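PDB 3W9V: phosphate-binding protein from Unidentified prokaryotic organism, which binds inorganic phosphate as a DING member of the PstS family of periplasmic-type binding proteins. Local coordinates for residues 35-40 / 44-49. The protein carries 1 engineered substitution. Numbering follows the deposited sequence.
Sequences GKIAFL and YNQFGT
Gly35 opens the contact from helix 32-41: its CA borders the Phe47 ring near the ring plane, 4.2 Å from CE1 at the edge. One residue on, the side chain of Lys36 runs elsewhere, to a salt bridge with Glu68, while Ile37 returns to the interface. Its CG2 branch, anti to the backbone N, carries the contact, meeting CG of Gln46 at 3.8 Å. Glutamine suits this place because its CH2 part packs on the isoleucine while its amide stays polar. Ala38 sits where helix and loop come nearest, its CA 5.7 Å from that of Tyr44. A short side chain allows this approach, and its one methyl points toward the loop: CB stands over one face of Phe47, 3.9 Å from the centroid and 29° off the normal, a CH-pi contact displaced toward the CZ-CE1 side. The same CB also meets CB of Gln46 at 4.1 Å. Phe39 turns from the loop, making a cation-pi contact with Arg374 and meeting the ring of Tyr72.

Within the loop, the Gln46 chain bends at chi2 (-58°), and its amide NE2 donates to OD1 of Asn45 at 2.9 Å, arriving from above the carbonyl plane. Replacing Gln46 with an alanine would probably leave CG2 of Ile37 without its aliphatic neighbour and Asn45 OD1 without this donor. Tyr44 O takes the i+3 bond of the 3-10 turn from Phe47 N and an i+4 bond from Gly48 N, and CB of Phe47 covers one face of the Tyr44 ring. Both aromatic side chains also touch Ile28 of strand 28-29, at the sheet's edge. The turn thus folds back on the helix it follows; with no hydrogen bond between the segments, their fit depends on shape and apolar burial, while the loop's own bonds fix its form.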
ATOM      1  N   GLY A  35      12.128   2.916   1.923  1.00  5.80           N
ATOM      2  CA  GLY A  35      11.546   3.829   2.896  1.00  6.62           C
ATOM      3  C   GLY A  35      11.781   3.363   4.324  1.00  6.13           C
ATOM      4  O   GLY A  35      12.154   4.153   5.200  1.00  6.02           O
ATOM      5  N   LYS A  36      11.562   2.073   4.561  1.00  6.13           N
ATOM      6  CA  LYS A  36      11.772   1.533   5.895  1.00  6.31           C
ATOM      7  C   LYS A  36      13.236   1.652   6.321  1.00  6.12           C
ATOM      8  O   LYS A  36      13.517   2.070   7.439  1.00  6.74           O
ATOM      9  CB  LYS A  36      11.265   0.089   6.009  1.00  6.48           C
ATOM     10  CG  LYS A  36       9.751  -0.032   5.885  1.00  6.89           C
ATOM     11  CD  LYS A  36       9.237  -1.373   6.398  1.00  7.27           C
ATOM     12  CE  LYS A  36       9.708  -2.536   5.541  1.00  7.77           C
ATOM     13  NZ  LYS A  36       9.233  -3.829   6.114  1.00  8.09           N
ATOM     14  N   ILE A  37      14.166   1.285   5.441  1.00  6.19           N
ATOM     15  CA  ILE A  37      15.588   1.405   5.759  1.00  6.73           C
ATOM     16  C   ILE A  37      15.951   2.863   6.047  1.00  6.80           C
ATOM     17  O   ILE A  37      16.640   3.177   7.029  1.00  6.62           O
ATOM     18  CB  ILE A  37      16.466   0.866   4.609  1.00  6.41           C
ATOM     19  CG1 ILE A  37      16.326  -0.654   4.493  1.00  7.36           C
ATOM     20  CG2 ILE A  37      17.935   1.238   4.818  1.00  7.83           C
ATOM     21  CD1 ILE A  37      16.844  -1.210   3.188  1.00  9.46           C
ATOM     22  N   ALA A  38      15.465   3.756   5.192  1.00  6.51           N
ATOM     23  CA  ALA A  38      15.752   5.175   5.334  1.00  6.97           C
ATOM     24  C   ALA A  38      15.358   5.671   6.717  1.00  6.35           C
ATOM     25  O   ALA A  38      16.136   6.346   7.390  1.00  6.95           O
ATOM     26  CB  ALA A  38      15.047   5.980   4.252  1.00  6.56           C
ATOM     27  N   PHE A  39      14.142   5.339   7.146  1.00  5.92           N
ATOM     28  CA  PHE A  39      13.713   5.774   8.465  1.00  6.28           C
ATOM     29  C   PHE A  39      14.430   5.034   9.596  1.00  6.64           C
ATOM     30  O   PHE A  39      14.987   5.661  10.503  1.00  7.17           O
ATOM     31  CB  PHE A  39      12.201   5.634   8.651  1.00  6.51           C
ATOM     32  CG  PHE A  39      11.732   6.094  10.000  1.00  6.91           C
ATOM     33  CD1 PHE A  39      11.377   7.415  10.206  1.00  7.12           C
ATOM     34  CD2 PHE A  39      11.679   5.217  11.074  1.00  6.70           C
ATOM     35  CE1 PHE A  39      10.960   7.848  11.452  1.00  7.42           C
ATOM     36  CE2 PHE A  39      11.273   5.649  12.324  1.00  7.35           C
ATOM     37  CZ  PHE A  39      10.907   6.964  12.510  1.00  7.83           C
ATOM     38  N   LEU A  40      14.392   3.707   9.560  1.00  6.69           N
ATOM     39  CA  LEU A  40      14.866   2.907  10.687  1.00  7.03           C
ATOM     40  C   LEU A  40      16.341   3.111  10.988  1.00  7.12           C
ATOM     41  O   LEU A  40      16.755   3.061  12.147  1.00  8.24           O
ATOM     42  CB  LEU A  40      14.594   1.423  10.437  1.00  7.39           C
ATOM     43  CG  LEU A  40      13.124   1.022  10.365  1.00  7.20           C
ATOM     44  CD1 LEU A  40      13.029  -0.377   9.783  1.00  8.03           C
ATOM     45  CD2 LEU A  40      12.470   1.092  11.736  1.00  8.36           C
ATOM     46  N   TYR A  44      19.555   8.556   4.536  1.00  7.49           N
ATOM     47  CA  TYR A  44      19.053   9.370   3.444  1.00  7.52           C
ATOM     48  C   TYR A  44      19.572   8.866   2.095  1.00  6.05           C
ATOM     49  O   TYR A  44      18.994   9.166   1.062  1.00  6.86           O
ATOM     50  CB  TYR A  44      19.405  10.849   3.656  1.00  7.88           C
ATOM     51  CG  TYR A  44      18.660  11.784   2.720  1.00  7.17           C
ATOM     52  CD1 TYR A  44      17.425  12.310   3.072  1.00  8.84           C
ATOM     53  CD2 TYR A  44      19.181  12.115   1.480  1.00  7.67           C
ATOM     54  CE1 TYR A  44      16.733  13.148   2.218  1.00  9.20           C
ATOM     55  CE2 TYR A  44      18.501  12.950   0.618  1.00  8.65           C
ATOM     56  CZ  TYR A  44      17.276  13.468   0.989  1.00  7.86           C
ATOM     57  OH  TYR A  44      16.613  14.300   0.121  1.00  9.08           O
ATOM     58  N   ASN A  45      20.654   8.087   2.106  1.00  6.81           N
ATOM     59  CA  ASN A  45      21.191   7.555   0.854  1.00  6.61           C
ATOM     60  C   ASN A  45      20.192   6.691   0.081  1.00  6.10           C
ATOM     61  O   ASN A  45      20.350   6.513  -1.123  1.00  7.59           O
ATOM     62  CB  ASN A  45      22.526   6.820   1.054  1.00  6.77           C
ATOM     63  CG  ASN A  45      22.363   5.433   1.653  1.00  6.69           C
ATOM     64  OD1 ASN A  45      21.393   5.135   2.358  1.00  8.08           O
ATOM     65  ND2 ASN A  45      23.330   4.573   1.379  1.00  8.32           N
ATOM     66  N   GLN A  46      19.146   6.202   0.756  1.00  6.43           N
ATOM     67  CA  GLN A  46      18.077   5.467   0.076  1.00  6.78           C
ATOM     68  C   GLN A  46      17.147   6.395  -0.704  1.00  7.53           C
ATOM     69  O   GLN A  46      16.349   5.929  -1.527  1.00  8.19           O
ATOM     70  CB  GLN A  46      17.261   4.657   1.084  1.00  8.01           C
ATOM     71  CG  GLN A  46      18.098   3.692   1.909  1.00 10.73           C
ATOM     72  CD  GLN A  46      18.863   2.709   1.044  1.00 10.89           C
ATOM     73  OE1 GLN A  46      18.267   1.927   0.297  1.00 15.91           O
ATOM     74  NE2 GLN A  46      20.185   2.749   1.130  1.00 10.35           N
ATOM     75  N   PHE A  47      17.244   7.696  -0.420  1.00  7.07           N
ATOM     76  CA  PHE A  47      16.435   8.725  -1.080  1.00  7.64           C
ATOM     77  C   PHE A  47      17.240   9.503  -2.126  1.00  8.10           C
ATOM     78  O   PHE A  47      16.698   9.929  -3.143  1.00 12.10           O
ATOM     79  CB  PHE A  47      15.880   9.733  -0.062  1.00  7.48           C
ATOM     80  CG  PHE A  47      14.840   9.178   0.880  1.00  6.90           C
ATOM     81  CD1 PHE A  47      14.233   7.949   0.665  1.00  7.88           C
ATOM     82  CD2 PHE A  47      14.456   9.921   1.988  1.00  9.34           C
ATOM     83  CE1 PHE A  47      13.268   7.469   1.558  1.00  9.16           C
ATOM     84  CE2 PHE A  47      13.498   9.446   2.875  1.00  9.13           C
ATOM     85  CZ  PHE A  47      12.908   8.222   2.660  1.00  9.17           C
ATOM     86  N   GLY A  48      18.525   9.719  -1.868  1.00  8.40           N
ATOM     87  CA  GLY A  48      19.345  10.513  -2.762  1.00  9.56           C
ATOM     88  C   GLY A  48      20.774  10.579  -2.273  1.00  8.70           C
ATOM     89  O   GLY A  48      21.119   9.997  -1.246  1.00  9.93           O
ATOM     90  N   THR A  49      21.609  11.320  -2.992  1.00  9.32           N
ATOM     91  CA  THR A  49      23.028  11.342  -2.676  1.00  9.10           C
ATOM     92  C   THR A  49      23.420  12.341  -1.584  1.00  9.79           C
ATOM     93  O   THR A  49      24.523  12.251  -1.052  1.00  9.57           O
ATOM     94  CB  THR A  49      23.872  11.596  -3.933  1.00 10.76           C
ATOM     95  OG1 THR A  49      23.484  12.844  -4.516  1.00 11.57           O
ATOM     96  CG2 THR A  49      23.667  10.481  -4.949  1.00 12.92           C
TER